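Local coordinates for dipicolinate synthase subunit A (Bacillus halodurans, PDB 3D4O), which probably acts as the NAD(P)-dependent oxidoreductase subunit that forms dipicolinate, the compound stored in bacterial spores, together with a second subunit, at residues I135-G140 against G164-S169. Sequence-based numbering, arbitrary orientation.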
loop_
_atom_site.group_PDB
_atom_site.type_symbol
_atom_site.label_atom_id
_atom_site.label_comp_id
_atom_site.label_asym_id
_atom_site.label_seq_id
_atom_site.Cartn_x
_atom_site.Cartn_y
_atom_site.Cartn_z
ATOM N N ILE C 135 7.132 12.551 4.276
ATOM C CA ILE C 135 7.709 11.287 3.758
ATOM C C ILE C 135 6.846 10.076 4.191
ATOM O O ILE C 135 6.314 9.345 3.353
ATOM C CB ILE C 135 9.182 11.119 4.117
ATOM C CG1 ILE C 135 9.981 12.253 3.460
ATOM C CG2 ILE C 135 9.709 9.777 3.616
ATOM C CD1 ILE C 135 11.431 12.308 3.864
ATOM N N PRO C 136 6.678 9.863 5.498
ATOM C CA PRO C 136 5.782 8.770 5.812
ATOM C C PRO C 136 4.331 9.015 5.370
ATOM O O PRO C 136 3.591 8.063 5.127
ATOM C CB PRO C 136 5.866 8.657 7.348
ATOM C CG PRO C 136 6.343 10.065 7.809
ATOM C CD PRO C 136 7.297 10.460 6.686
ATOM N N THR C 137 3.904 10.270 5.300
ATOM C CA THR C 137 2.542 10.557 4.855
ATOM C C THR C 137 2.346 10.030 3.427
ATOM O O THR C 137 1.323 9.402 3.133
ATOM C CB THR C 137 2.176 12.045 4.915
ATOM O OG1 THR C 137 2.218 12.495 6.279
ATOM C CG2 THR C 137 0.780 12.255 4.377
ATOM N N ALA C 138 3.360 10.241 2.580
ATOM C CA ALA C 138 3.349 9.783 1.141
ATOM C C ALA C 138 3.356 8.287 1.073
ATOM O O ALA C 138 2.654 7.687 0.265
ATOM C CB ALA C 138 4.518 10.312 0.364
ATOM N N GLU C 139 4.151 7.698 1.948
ATOM C CA GLU C 139 4.243 6.252 2.032
ATOM C C GLU C 139 2.902 5.677 2.355
ATOM O O GLU C 139 2.457 4.732 1.728
ATOM C CB GLU C 139 5.299 5.768 3.033
ATOM C CG GLU C 139 6.693 5.982 2.448
ATOM C CD GLU C 139 7.832 5.368 3.230
ATOM O OE1 GLU C 139 7.627 4.438 4.069
ATOM O OE2 GLU C 139 8.989 5.765 2.942
ATOM N N GLY C 140 2.237 6.276 3.320
ATOM C CA GLY C 140 0.916 5.810 3.709
ATOM C C GLY C 140 -0.101 6.008 2.599
ATOM O O GLY C 140 -0.982 5.190 2.402
ATOM N N GLY C 164 2.192 22.116 -2.144
ATOM C CA GLY C 164 2.788 22.549 -0.889
ATOM C C GLY C 164 3.784 21.502 -0.395
ATOM O O GLY C 164 4.243 20.624 -1.156
ATOM N N ARG C 165 4.064 21.562 0.899
ATOM C CA ARG C 165 5.088 20.697 1.511
ATOM C C ARG C 165 4.754 19.233 1.356
ATOM O O ARG C 165 5.627 18.400 1.124
ATOM C CB ARG C 165 5.321 21.068 2.989
ATOM C CG ARG C 165 5.806 22.540 3.182
ATOM C CD ARG C 165 5.635 23.085 4.598
ATOM N NE ARG C 165 4.294 22.837 5.134
ATOM C CZ ARG C 165 3.912 23.117 6.376
ATOM N NH1 ARG C 165 4.743 23.688 7.227
ATOM N NH2 ARG C 165 2.692 22.814 6.769
ATOM N N VAL C 166 3.479 18.902 1.426
ATOM C CA VAL C 166 3.121 17.503 1.342
ATOM C C VAL C 166 2.928 17.042 -0.106
ATOM O O VAL C 166 3.355 15.941 -0.524
ATOM C CB VAL C 166 1.829 17.227 2.085
ATOM C CG1 VAL C 166 1.399 15.764 1.857
ATOM C CG2 VAL C 166 2.008 17.559 3.608
ATOM N N GLY C 167 2.242 17.903 -0.828
ATOM C CA GLY C 167 1.848 17.652 -2.195
ATOM C C GLY C 167 3.062 17.374 -3.031
ATOM O O GLY C 167 3.037 16.528 -3.891
HETATM N N MSE C 168 4.133 18.102 -2.751
HETATM C CA MSE C 168 5.362 17.925 -3.501
HETATM C C MSE C 168 5.962 16.534 -3.276
HETATM O O MSE C 168 6.500 15.925 -4.196
HETATM C CB MSE C 168 6.376 19.005 -3.166
HETATM C CG MSE C 168 7.751 18.636 -3.682
HETATM SE SE MSE C 168 8.870 20.140 -3.888
HETATM C CE MSE C 168 7.615 20.849 -5.133
ATOM N N SER C 169 5.843 16.032 -2.053
ATOM C CA SER C 169 6.406 14.708 -1.696
ATOM C C SER C 169 5.549 13.569 -2.226
ATOM O O SER C 169 6.038 12.517 -2.625
ATOM C CB SER C 169 6.458 14.552 -0.179
ATOM O OG SER C 169 7.314 15.522 0.374
#
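Ala138 sets its methyl group against the backbone of Ser169, where helix 127-148 passes helix 165-176. The methyl lies over the face of the carbonyl group, not at its edge or beyond its end, with CB of Ala138 4.0 Å from O of Ser169 and a C=O···CB angle near 95°. These two residues also bring the backbones nearest, their CA atoms being 6.5 Å apart, and the same methyl reaches on to Val170 and Lys173 farther along the second helix.

Beside Ala138, Thr137 meets Val166, one turn before Ser169 on the other helix. A chi1 of 174° carries CG1 of Val166 out toward the side of the Thr137 CG2 methyl, at a loose 4.4 Å. In Thr137, chi1 of -63° swings OG1 back to the carbonyl of Asn133 in its own helix and places CG2 beside Val166; Leu243 and Pro269 also touch this threonine.

Ser169 points its CB toward the first helix, but its hydroxyl finds its partner just before Ile135, in a hydrogen bond with OG of Ser134. Its OG also lies 3.4 Å from O of Arg165, a weak approach within its own turn.

Val166 and Ser169 follow strand 157-161 on a helix whose start carries Gly164 and Gly167 of a GxGxxG-like sequence, consistent with a dinucleotide-binding Rossmann domain. Between the segments there is sparse van der Waals contact and no polar bond; the directional links between the helices are probably supplied at the margin, by Ser169–Ser134 and the salt bridge from NH1 of Arg165 to OD1 of Asp127.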